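Local atomic coordinates of cellulose binding protein (Clavibacter michiganensis, PDB entry 4JJO), a protein that probably binds cellulose and other plant cell-wall polysaccharides as the expansin module of a larger cellulase, a module associated with wall loosening. Residues M33-S38 with V63-Q68; A106-A111 with V127-N132. All blocks are in the same frame, centred on the assembly; numbering follows the deposited sequence.

Contact 1. Residues M33-S38 with V63-Q68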
# COMPACT_ATOMS: atom_id res chain seq x y z
N MET A 33 9.27 -3.99 8.90
CA MET A 33 8.14 -3.56 9.71
C MET A 33 6.89 -3.51 8.84
O MET A 33 6.63 -2.52 8.14
CB MET A 33 8.41 -2.19 10.33
CG MET A 33 9.60 -2.17 11.28
SD MET A 33 9.38 -3.25 12.71
CE MET A 33 10.98 -3.12 13.49
N TYR A 34 6.11 -4.59 8.89
CA TYR A 34 4.90 -4.69 8.09
C TYR A 34 3.85 -5.49 8.84
O TYR A 34 4.13 -6.03 9.91
CB TYR A 34 5.21 -5.35 6.74
CG TYR A 34 5.85 -6.71 6.83
CD1 TYR A 34 5.08 -7.86 6.89
CD2 TYR A 34 7.23 -6.85 6.85
CE1 TYR A 34 5.67 -9.11 6.97
CE2 TYR A 34 7.83 -8.09 6.93
CZ TYR A 34 7.04 -9.22 6.99
OH TYR A 34 7.63 -10.46 7.07
N VAL A 35 2.66 -5.58 8.27
CA VAL A 35 1.54 -6.20 8.97
C VAL A 35 0.49 -6.70 7.99
O VAL A 35 0.30 -6.13 6.91
CB VAL A 35 0.88 -5.19 9.93
CG1 VAL A 35 0.31 -4.01 9.16
CG2 VAL A 35 -0.20 -5.87 10.77
N ALA A 36 -0.19 -7.78 8.37
CA ALA A 36 -1.35 -8.26 7.66
C ALA A 36 -2.58 -7.92 8.48
O ALA A 36 -2.62 -8.16 9.69
CB ALA A 36 -1.26 -9.76 7.44
N VAL A 37 -3.59 -7.36 7.83
CA VAL A 37 -4.78 -6.89 8.53
C VAL A 37 -6.01 -7.70 8.15
O VAL A 37 -6.05 -8.34 7.09
CB VAL A 37 -5.05 -5.40 8.25
CG1 VAL A 37 -3.92 -4.54 8.81
CG2 VAL A 37 -5.24 -5.15 6.76
N SER A 38 -7.03 -7.67 9.00
CA SER A 38 -8.25 -8.42 8.77
C SER A 38 -8.90 -7.98 7.47
O SER A 38 -8.65 -6.89 6.97
CB SER A 38 -9.22 -8.25 9.94
OG SER A 38 -9.62 -6.90 10.07
N VAL A 63 4.22 0.24 11.28
CA VAL A 63 4.24 -0.84 10.31
C VAL A 63 3.47 -0.48 9.04
O VAL A 63 2.46 0.21 9.09
CB VAL A 63 3.66 -2.15 10.90
CG1 VAL A 63 4.58 -2.70 11.98
CG2 VAL A 63 2.26 -1.92 11.44
N GLN A 64 3.97 -0.96 7.91
CA GLN A 64 3.30 -0.78 6.63
C GLN A 64 2.28 -1.89 6.42
O GLN A 64 2.60 -3.07 6.57
CB GLN A 64 4.32 -0.78 5.49
CG GLN A 64 3.69 -0.68 4.10
CD GLN A 64 4.71 -0.64 2.96
OE1 GLN A 64 4.35 -0.38 1.82
NE2 GLN A 64 5.97 -0.90 3.27
N VAL A 65 1.06 -1.52 6.07
CA VAL A 65 0.04 -2.51 5.74
C VAL A 65 0.40 -3.12 4.40
O VAL A 65 0.44 -2.44 3.38
CB VAL A 65 -1.36 -1.89 5.68
CG1 VAL A 65 -2.35 -2.90 5.12
CG2 VAL A 65 -1.80 -1.41 7.05
N ALA A 66 0.66 -4.43 4.40
CA ALA A 66 1.23 -5.09 3.24
C ALA A 66 0.47 -6.35 2.83
O ALA A 66 0.76 -6.93 1.79
CB ALA A 66 2.67 -5.46 3.53
N ASP A 67 -0.49 -6.77 3.64
CA ASP A 67 -1.06 -8.10 3.48
C ASP A 67 -2.45 -8.21 4.09
O ASP A 67 -2.87 -7.33 4.86
CB ASP A 67 -0.13 -9.12 4.14
CG ASP A 67 -0.19 -10.49 3.48
OD1 ASP A 67 -1.07 -10.71 2.62
OD2 ASP A 67 0.66 -11.34 3.81
N GLN A 68 -3.15 -9.29 3.76
CA GLN A 68 -4.46 -9.57 4.34
C GLN A 68 -4.40 -10.82 5.22
O GLN A 68 -3.91 -11.86 4.81
CB GLN A 68 -5.50 -9.77 3.24
CG GLN A 68 -6.85 -10.29 3.76
CD GLN A 68 -7.96 -10.24 2.71
OE1 GLN A 68 -9.14 -10.35 3.05
NE2 GLN A 68 -7.59 -10.07 1.45
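V35 and V63 bring their methyls together on one face of a parallel strand pair, and V37 extends the patch. V35 CG1 sits between its own backbone N and carbonyl carbon (chi1 63°), which brings it 3.7 Å from V63 CG2, the two side chains crossing at about a right angle. The same methyl also lies 4.0 Å from V65 CG2. Two residues on along its strand, V37 CG2 meets V65 CG1 at 4.0 Å, again crosswise. Branched valines suit this face: the fork at CB fills the space beside a strand and keeps the backbone extended. In the neighbouring strands of the sheet, L77 and L79 touch V35, L77 also V37, and L52 both V63 and V65.

Beneath them, the backbone ladder carries an irregularity. V35 O receives a straight bond from A66 N (3.1 Å, 173° at the hydrogen) and a long, weak one from D67 N, so one carbonyl spans two successive amides. Y34 pairs with Q64 and V35 with V65, but A36 pairs with D67; A66 is the additional residue of a beta bulge. Regular pairing resumes where V37 N bonds D67 O at 3.1 Å.

The bulge puts D67 beside A36 on the face that also carries Y34. Their CB atoms come within 3.5 Å, a closeness that the small alanine allows. One carboxylate oxygen, D67 OD1, takes two amides: that of the next residue, Q68 N, at 2.8 Å, from above the carboxylate plane, and that of N22. Y34 OH accepts the backbone amide of L12, tying a loop to the strand. Parallel strands 34-38 and 59-69, closed into a six-stranded sheet, belong to the double-psi beta-barrel domain of expansins.

Contact 2. Residues A106-A111 with V127-N132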
# COMPACT_ATOMS: atom_id res chain seq x y z
N ALA A 106 5.41 10.24 7.07
CA ALA A 106 6.62 10.58 6.35
C ALA A 106 7.01 9.42 5.44
O ALA A 106 6.84 8.25 5.81
CB ALA A 106 7.75 10.87 7.32
N GLY A 107 7.51 9.74 4.26
CA GLY A 107 7.95 8.73 3.32
C GLY A 107 8.46 9.36 2.04
O GLY A 107 8.54 10.58 1.93
N PRO A 108 8.82 8.52 1.06
CA PRO A 108 9.34 9.01 -0.22
C PRO A 108 8.26 9.63 -1.10
O PRO A 108 7.08 9.65 -0.74
CB PRO A 108 9.93 7.76 -0.88
CG PRO A 108 9.34 6.61 -0.18
CD PRO A 108 8.85 7.05 1.16
N THR A 109 8.67 10.13 -2.25
CA THR A 109 7.75 10.71 -3.22
C THR A 109 6.92 9.61 -3.85
O THR A 109 7.25 8.42 -3.76
CB THR A 109 8.50 11.46 -4.32
OG1 THR A 109 9.35 10.55 -5.03
CG2 THR A 109 9.34 12.59 -3.73
N VAL A 110 5.83 10.00 -4.51
CA VAL A 110 4.95 9.07 -5.18
C VAL A 110 5.69 8.37 -6.32
O VAL A 110 6.49 8.98 -7.02
CB VAL A 110 3.72 9.79 -5.74
CG1 VAL A 110 2.89 8.86 -6.62
CG2 VAL A 110 2.88 10.36 -4.61
N ALA A 111 5.43 7.07 -6.47
CA ALA A 111 5.96 6.32 -7.60
C ALA A 111 4.85 5.48 -8.22
O ALA A 111 3.84 5.19 -7.58
CB ALA A 111 7.11 5.43 -7.16
N VAL A 127 0.25 2.33 -7.24
CA VAL A 127 0.69 3.61 -6.71
C VAL A 127 1.41 3.39 -5.39
O VAL A 127 0.86 2.83 -4.45
CB VAL A 127 -0.49 4.57 -6.49
CG1 VAL A 127 0.02 5.91 -5.99
CG2 VAL A 127 -1.28 4.74 -7.77
N LEU A 128 2.66 3.85 -5.34
CA LEU A 128 3.50 3.67 -4.17
C LEU A 128 3.69 4.98 -3.44
O LEU A 128 3.86 6.03 -4.06
CB LEU A 128 4.85 3.09 -4.60
CG LEU A 128 4.74 1.78 -5.38
CD1 LEU A 128 5.99 1.53 -6.20
CD2 LEU A 128 4.49 0.63 -4.42
N ASN A 129 3.65 4.92 -2.11
CA ASN A 129 4.01 6.05 -1.27
C ASN A 129 3.00 7.20 -1.26
O ASN A 129 3.36 8.35 -0.99
CB ASN A 129 5.39 6.57 -1.67
CG ASN A 129 6.42 5.46 -1.74
OD1 ASN A 129 6.46 4.58 -0.89
ND2 ASN A 129 7.25 5.49 -2.78
N ALA A 130 1.74 6.90 -1.54
CA ALA A 130 0.68 7.89 -1.36
C ALA A 130 0.53 8.23 0.12
O ALA A 130 0.13 9.34 0.47
CB ALA A 130 -0.63 7.36 -1.92
N GLY A 131 0.85 7.27 0.98
CA GLY A 131 0.83 7.48 2.42
C GLY A 131 -0.52 7.18 3.05
O GLY A 131 -0.60 6.55 4.11
N ASN A 132 -1.59 7.64 2.41
CA ASN A 132 -2.94 7.39 2.88
C ASN A 132 -3.69 6.53 1.87
O ASN A 132 -3.11 6.06 0.89
CB ASN A 132 -3.68 8.71 3.10
CG ASN A 132 -2.90 9.67 3.98
OD1 ASN A 132 -2.85 9.53 5.20
ND2 ASN A 132 -2.29 10.67 3.35
O HOH W 1 4.62 8.92 1.37
O HOH W 2 4.50 10.67 -1.39
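The N129 carboxamide has the P108 ring over one face: P108 CG stands almost directly above N129 CG, 3.5 Å away, with the proline side chain crossing that of N129 at about a right angle. Against the opposite face lies L128 CB, 4.0 Å from N129 CG, so the amide is sandwiched. At the amide's nitrogen end, N129 ND2 donates to T109 O at 3.1 Å, with the acceptor tilted 21° out of the amide plane toward the same face that P108 covers. N129 CG is anti to the carbonyl carbon (chi1 -51°), which sets it under P108 CG. Ring and hydrogen bond together would restrict how far the amide can turn. Proline suits its place by offering a compact, rigid apolar surface, and asparagine suits a backbone with positive phi (72°), which it tolerates better than most residues.

The two segments come together where the loop following the N-terminal barrel becomes the first strand of the immunoglobulin-like expansin C-terminal domain, within an antiparallel sheet. A111 and L128 form the hydrogen-bonded pair that starts this ladder: L128 N reaches A111 O at 2.9 Å, almost straight, and A111 N returns a bond to L128 O at 3.1 Å. A111 CB lies 4.1 Å from L128 CB, a small residue beside a larger one, with I191 of strand 191-193 touching both side chains.

V110, just before the pair, points away overall, yet its CG1 comes within 4.2 Å of V127 CG1, the two side chains meeting at a slant; I134 and V137 also pack on V127. T194 binds the backbone of V110 and, through its carbonyl O, T109 OG1. Nearer P108, two waters lie between P108 O and N129 O; one stands 2.6 Å from N129 O.

Overall arrangement
The two contacts belong to different domains and follow one another along the chain: 33-38 with 63-68 closes before 106-111 with 127-132 opens. Their centres are 16 Å apart and their nearest atoms about 6 Å, without touching, while each centre lies about 9 Å from the centre of the chain. Contact 1 is a buried parallel pairing inside the N-terminal barrel; contact 2 is a partly buried junction where the chain, having left barrel strand 95-101, enters the antiparallel sheet of the C-terminal domain. No ligand occupies this apo structure. In bacterial expansins the C-terminal domain is the main carrier of cellulose binding, and probably is here too.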